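Long-range contact in Lmo2470 protein (Listeria monocytogenes EGD-e, PDB 5HL3), which is an internalin with leucine-rich repeats that binds calcium, interacts with afadin and facilitates crossing of the basement membrane: residues N294-I306 with L331-N345. Numbering follows the deposited sequence.
Sequences NMLVSPEVTGEYI and LSPGEYKLDVSYNHN. With CA (calcium ion), chain H.
Thr302 and Ser341 face each other as a hydrogen-bonded antiparallel pair, as do Glu304 and Asp339. On their side of the sheet the Glu304 and Asp339 side chains run alongside each other, CG of Glu304 3.8 Å from CB of Asp339, with their carboxylate planes 39° apart. Glu304 OE2 and Asp339 OD1 come to 4.1 Å, a like-charge approach that the bound calcium probably eases. Glu304 OE1 accepts a hydrogen bond from Gln312 NE2 on strand 310-318. Asp339 binds the calcium ion through OD2 at 2.5 Å, while OD1 receives Ser341 OG on its syn lone pair and a water that also bonds to Thr302 OG1. From beyond the corner at Asn343, His344 reaches back so that NE2 and Thr302 OG1 hydrogen-bond at 3.1 Å, OG1 in the plane of the imidazole.

The opposite face is apolar: Val301 CG1 touches Val340 CG1, and Tyr305 CB rests on Leu338 CD1. The Tyr336 ring turns its edge toward the face of Tyr305 in an offset edge-to-face pair, planes at 72°, and Leu331 CD2 lies 3.5 Å from Tyr305 CZ.

At the corner, Asn343 OD1 accepts from Val297 N (2.8 Å) in the carbonyl plane, and just past it Ser298 OG donates to His344 O. One water bridges Ser298 O and Glu300 O to Asn343 N; another links Ser298 OG and Glu300 O to His344 N. At the far end Lys337, bent at chi3 and chi4, donates from NZ to Ile306 O, 3.1 Å, from above the carbonyl plane.

Ser353 and Asp355 on strand 350-360 complete the protein ligands of the calcium, four waters the rest. Strands 301-306 and 334-342 are antiparallel neighbours with a calcium site on one face, consistent with the immunoglobulin-like E-set fold to which this family is assigned.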
loop_
_atom_site.group_PDB
_atom_site.type_symbol
_atom_site.label_atom_id
_atom_site.label_comp_id
_atom_site.label_asym_id
_atom_site.label_seq_id
_atom_site.Cartn_x
_atom_site.Cartn_y
_atom_site.Cartn_z
ATOM N N ASN A 294 -20.007 17.827 7.915
ATOM C CA ASN A 294 -19.370 17.959 9.239
ATOM C C ASN A 294 -17.976 17.361 9.339
ATOM O O ASN A 294 -17.593 16.837 10.390
ATOM C CB ASN A 294 -20.323 17.464 10.340
ATOM C CG ASN A 294 -21.595 18.271 10.359
ATOM O OD1 ASN A 294 -21.549 19.492 10.455
ATOM N ND2 ASN A 294 -22.727 17.606 10.163
HETATM N N MSE A 295 -17.213 17.494 8.262
HETATM C CA MSE A 295 -15.847 17.007 8.214
HETATM C C MSE A 295 -14.839 18.050 8.647
HETATM O O MSE A 295 -13.661 17.717 8.811
HETATM C CB MSE A 295 -15.510 16.558 6.788
HETATM C CG MSE A 295 -16.380 15.368 6.343
HETATM SE SE MSE A 295 -16.089 14.854 4.460
HETATM C CE MSE A 295 -14.277 14.139 4.582
ATOM N N LEU A 296 -15.250 19.293 8.856
ATOM C CA LEU A 296 -14.294 20.325 9.197
ATOM C C LEU A 296 -13.967 20.358 10.673
ATOM O O LEU A 296 -14.853 20.202 11.516
ATOM C CB LEU A 296 -14.821 21.704 8.788
ATOM C CG LEU A 296 -15.159 21.912 7.310
ATOM C CD1 LEU A 296 -15.797 23.306 7.123
ATOM C CD2 LEU A 296 -13.964 21.699 6.401
ATOM N N VAL A 297 -12.697 20.604 10.972
ATOM C CA VAL A 297 -12.228 20.810 12.363
ATOM C C VAL A 297 -12.135 22.290 12.770
ATOM O O VAL A 297 -11.915 22.613 13.941
ATOM C CB VAL A 297 -10.860 20.107 12.624
ATOM C CG1 VAL A 297 -10.940 18.606 12.396
ATOM C CG2 VAL A 297 -9.731 20.743 11.808
ATOM N N SER A 298 -12.233 23.181 11.781
ATOM C CA SER A 298 -12.232 24.633 12.013
ATOM C C SER A 298 -13.062 25.262 10.884
ATOM O O SER A 298 -13.079 24.742 9.788
ATOM C CB SER A 298 -10.808 25.176 11.990
ATOM O OG SER A 298 -10.197 24.939 10.755
ATOM N N PRO A 299 -13.741 26.399 11.167
ATOM C CA PRO A 299 -14.679 26.947 10.172
ATOM C C PRO A 299 -14.127 27.968 9.187
ATOM O O PRO A 299 -14.747 28.204 8.154
ATOM C CB PRO A 299 -15.745 27.615 11.055
ATOM C CG PRO A 299 -14.970 28.067 12.256
ATOM C CD PRO A 299 -14.000 26.939 12.515
ATOM N N GLU A 300 -12.996 28.576 9.495
ATOM C CA GLU A 300 -12.513 29.703 8.699
ATOM C C GLU A 300 -12.087 29.319 7.289
ATOM O O GLU A 300 -11.503 28.252 7.077
ATOM C CB GLU A 300 -11.343 30.394 9.396
ATOM C CG GLU A 300 -11.667 31.074 10.716
ATOM C CD GLU A 300 -11.758 30.165 11.934
ATOM O OE1 GLU A 300 -11.378 28.968 11.868
ATOM O OE2 GLU A 300 -12.231 30.698 12.987
ATOM N N VAL A 301 -12.375 30.200 6.332
ATOM C CA VAL A 301 -11.937 30.071 4.961
ATOM C C VAL A 301 -11.139 31.343 4.651
ATOM O O VAL A 301 -11.668 32.451 4.774
ATOM C CB VAL A 301 -13.143 29.959 4.019
ATOM C CG1 VAL A 301 -12.702 29.912 2.557
ATOM C CG2 VAL A 301 -14.034 28.782 4.429
ATOM N N THR A 302 -9.871 31.180 4.257
ATOM C CA THR A 302 -8.952 32.299 4.043
ATOM C C THR A 302 -8.482 32.359 2.605
ATOM O O THR A 302 -8.510 31.380 1.890
ATOM C CB THR A 302 -7.716 32.151 4.967
ATOM O OG1 THR A 302 -6.955 30.993 4.593
ATOM C CG2 THR A 302 -8.139 32.079 6.414
ATOM N N GLY A 303 -8.088 33.552 2.195
ATOM C CA GLY A 303 -7.575 33.801 0.842
ATOM C C GLY A 303 -6.343 34.652 0.923
ATOM O O GLY A 303 -6.196 35.445 1.845
ATOM N N GLU A 304 -5.459 34.502 -0.059
ATOM C CA GLU A 304 -4.229 35.266 -0.089
ATOM C C GLU A 304 -3.678 35.283 -1.494
ATOM O O GLU A 304 -4.110 34.504 -2.342
ATOM C CB GLU A 304 -3.204 34.651 0.857
ATOM C CG GLU A 304 -2.754 33.258 0.446
ATOM C CD GLU A 304 -1.959 32.524 1.504
ATOM O OE1 GLU A 304 -2.116 32.809 2.697
ATOM O OE2 GLU A 304 -1.212 31.596 1.133
ATOM N N TYR A 305 -2.748 36.201 -1.748
ATOM C CA TYR A 305 -1.987 36.164 -2.994
ATOM C C TYR A 305 -0.513 36.135 -2.659
ATOM O O TYR A 305 -0.082 36.675 -1.638
ATOM C CB TYR A 305 -2.385 37.249 -3.995
ATOM C CG TYR A 305 -1.952 38.652 -3.685
ATOM C CD1 TYR A 305 -2.640 39.434 -2.758
ATOM C CD2 TYR A 305 -0.901 39.237 -4.386
ATOM C CE1 TYR A 305 -2.281 40.751 -2.525
ATOM C CE2 TYR A 305 -0.533 40.550 -4.159
ATOM C CZ TYR A 305 -1.215 41.292 -3.218
ATOM O OH TYR A 305 -0.821 42.598 -3.022
ATOM N N ILE A 306 0.250 35.498 -3.548
ATOM C CA ILE A 306 1.628 35.100 -3.280
ATOM C C ILE A 306 2.520 35.780 -4.259
ATOM O O ILE A 306 2.504 35.446 -5.440
ATOM C CB ILE A 306 1.804 33.557 -3.418
ATOM C CG1 ILE A 306 0.833 32.777 -2.495
ATOM C CG2 ILE A 306 3.269 33.136 -3.234
ATOM C CD1 ILE A 306 -0.463 32.311 -3.161
ATOM N N LEU A 331 -6.097 45.299 -6.206
ATOM C CA LEU A 331 -4.847 44.922 -6.896
ATOM C C LEU A 331 -4.684 45.648 -8.219
ATOM O O LEU A 331 -5.663 45.909 -8.919
ATOM C CB LEU A 331 -4.801 43.415 -7.148
ATOM C CG LEU A 331 -4.914 42.518 -5.916
ATOM C CD1 LEU A 331 -4.845 41.047 -6.276
ATOM C CD2 LEU A 331 -3.830 42.849 -4.906
ATOM N N SER A 332 -3.442 45.966 -8.565
ATOM C CA SER A 332 -3.161 46.640 -9.822
ATOM C C SER A 332 -3.012 45.584 -10.938
ATOM O O SER A 332 -2.934 44.374 -10.655
ATOM C CB SER A 332 -1.888 47.479 -9.687
ATOM O OG SER A 332 -0.791 46.644 -9.369
ATOM N N PRO A 333 -2.997 46.022 -12.211
ATOM C CA PRO A 333 -2.870 45.039 -13.293
ATOM C C PRO A 333 -1.597 44.200 -13.186
ATOM O O PRO A 333 -0.563 44.691 -12.738
ATOM C CB PRO A 333 -2.856 45.909 -14.561
ATOM C CG PRO A 333 -3.565 47.152 -14.153
ATOM C CD PRO A 333 -3.141 47.389 -12.739
ATOM N N GLY A 334 -1.687 42.931 -13.564
ATOM C CA GLY A 334 -0.532 42.051 -13.525
ATOM C C GLY A 334 -0.978 40.614 -13.466
ATOM O O GLY A 334 -2.164 40.323 -13.652
ATOM N N GLU A 335 -0.023 39.729 -13.192
ATOM C CA GLU A 335 -0.274 38.303 -13.059
ATOM C C GLU A 335 -0.103 37.927 -11.597
ATOM O O GLU A 335 0.914 38.253 -10.987
ATOM C CB GLU A 335 0.738 37.508 -13.888
ATOM C CG GLU A 335 0.838 37.884 -15.353
ATOM C CD GLU A 335 -0.395 37.547 -16.192
ATOM O OE1 GLU A 335 -1.173 36.673 -15.768
ATOM O OE2 GLU A 335 -0.522 38.164 -17.296
ATOM N N TYR A 336 -1.074 37.190 -11.054
ATOM C CA TYR A 336 -1.103 36.845 -9.638
ATOM C C TYR A 336 -1.344 35.371 -9.387
ATOM O O TYR A 336 -2.036 34.707 -10.161
ATOM C CB TYR A 336 -2.223 37.633 -8.951
ATOM C CG TYR A 336 -2.016 39.135 -8.991
ATOM C CD1 TYR A 336 -2.430 39.896 -10.076
ATOM C CD2 TYR A 336 -1.423 39.804 -7.909
ATOM C CE1 TYR A 336 -2.239 41.266 -10.108
ATOM C CE2 TYR A 336 -1.231 41.166 -7.929
ATOM C CZ TYR A 336 -1.633 41.902 -9.024
ATOM O OH TYR A 336 -1.418 43.263 -9.023
ATOM N N LYS A 337 -0.761 34.870 -8.298
ATOM C CA LYS A 337 -0.985 33.502 -7.801
ATOM C C LYS A 337 -1.879 33.629 -6.567
ATOM O O LYS A 337 -1.464 34.235 -5.572
ATOM C CB LYS A 337 0.316 32.853 -7.401
ATOM C CG LYS A 337 1.287 32.630 -8.542
ATOM C CD LYS A 337 2.412 31.673 -8.153
ATOM C CE LYS A 337 3.352 32.269 -7.114
ATOM N NZ LYS A 337 3.909 33.594 -7.447
ATOM N N LEU A 338 -3.094 33.104 -6.660
ATOM C CA LEU A 338 -4.083 33.147 -5.563
ATOM C C LEU A 338 -4.185 31.788 -4.880
ATOM O O LEU A 338 -3.939 30.753 -5.489
ATOM C CB LEU A 338 -5.473 33.564 -6.071
ATOM C CG LEU A 338 -5.767 35.067 -6.102
ATOM C CD1 LEU A 338 -4.757 35.850 -6.915
ATOM C CD2 LEU A 338 -7.191 35.381 -6.565
ATOM N N ASP A 339 -4.560 31.820 -3.603
ATOM C CA ASP A 339 -4.758 30.617 -2.779
ATOM C C ASP A 339 -5.954 30.814 -1.891
ATOM O O ASP A 339 -6.099 31.886 -1.297
ATOM C CB ASP A 339 -3.536 30.351 -1.915
ATOM C CG ASP A 339 -3.794 29.346 -0.814
ATOM O OD1 ASP A 339 -4.615 29.577 0.103
ATOM O OD2 ASP A 339 -3.110 28.354 -0.804
ATOM N N VAL A 340 -6.848 29.824 -1.855
ATOM C CA VAL A 340 -7.906 29.755 -0.849
ATOM C C VAL A 340 -7.646 28.493 -0.031
ATOM O O VAL A 340 -7.437 27.400 -0.582
ATOM C CB VAL A 340 -9.312 29.722 -1.471
ATOM C CG1 VAL A 340 -10.379 29.231 -0.489
ATOM C CG2 VAL A 340 -9.703 31.103 -1.916
ATOM N N SER A 341 -7.655 28.667 1.279
ATOM C CA SER A 341 -7.388 27.571 2.208
ATOM C C SER A 341 -8.493 27.476 3.249
ATOM O O SER A 341 -9.064 28.490 3.659
ATOM C CB SER A 341 -6.031 27.763 2.871
ATOM O OG SER A 341 -4.965 27.534 1.927
ATOM N N TYR A 342 -8.768 26.255 3.694
ATOM C CA TYR A 342 -9.752 26.023 4.734
ATOM C C TYR A 342 -9.355 24.758 5.502
ATOM O O TYR A 342 -8.387 24.058 5.164
ATOM C CB TYR A 342 -11.164 25.940 4.138
ATOM C CG TYR A 342 -11.410 24.729 3.297
ATOM C CD1 TYR A 342 -11.125 24.717 1.912
ATOM C CD2 TYR A 342 -11.881 23.546 3.882
ATOM C CE1 TYR A 342 -11.346 23.588 1.167
ATOM C CE2 TYR A 342 -12.108 22.430 3.125
ATOM C CZ TYR A 342 -11.807 22.434 1.776
ATOM O OH TYR A 342 -12.007 21.305 1.022
ATOM N N ASN A 343 -10.129 24.468 6.549
ATOM C CA ASN A 343 -9.836 23.314 7.434
ATOM C C ASN A 343 -8.427 23.396 7.996
ATOM O O ASN A 343 -7.742 22.402 8.172
ATOM C CB ASN A 343 -10.094 21.939 6.752
ATOM C CG ASN A 343 -10.450 20.880 7.754
ATOM O OD1 ASN A 343 -11.126 21.191 8.712
ATOM N ND2 ASN A 343 -9.977 19.648 7.565
ATOM N N HIS A 344 -7.986 24.609 8.298
ATOM C CA HIS A 344 -6.690 24.769 8.917
ATOM C C HIS A 344 -6.661 24.052 10.275
ATOM O O HIS A 344 -7.544 24.255 11.119
ATOM C CB HIS A 344 -6.400 26.241 9.213
ATOM C CG HIS A 344 -6.288 27.107 8.003
ATOM N ND1 HIS A 344 -5.103 27.290 7.334
ATOM C CD2 HIS A 344 -7.192 27.909 7.398
ATOM C CE1 HIS A 344 -5.278 28.162 6.359
ATOM N NE2 HIS A 344 -6.545 28.545 6.372
ATOM N N ASN A 345 -5.646 23.230 10.464
ATOM C CA ASN A 345 -5.441 22.522 11.723
ATOM C C ASN A 345 -4.011 22.789 12.130
ATOM O O ASN A 345 -3.071 22.098 11.717
ATOM C CB ASN A 345 -5.720 21.033 11.589
ATOM C CG ASN A 345 -5.789 20.342 12.939
ATOM O OD1 ASN A 345 -5.155 20.779 13.895
ATOM N ND2 ASN A 345 -6.553 19.277 13.024
HETATM CA CA CA H . -1.642 26.539 -1.743
HETATM O O HOH W 1 -12.672 25.615 7.229
HETATM O O HOH W 2 -9.886 26.873 8.865
HETATM O O HOH W 3 -5.326 31.295 2.166
HETATM O O HOH W 4 1.064 36.774 -7.101
HETATM O O HOH W 5 -2.185 24.200 -2.380
HETATM O O HOH W 6 -0.504 26.167 0.225
HETATM O O HOH W 7 -0.148 28.448 -1.935
HETATM O O HOH W 8 0.400 25.722 -2.727
#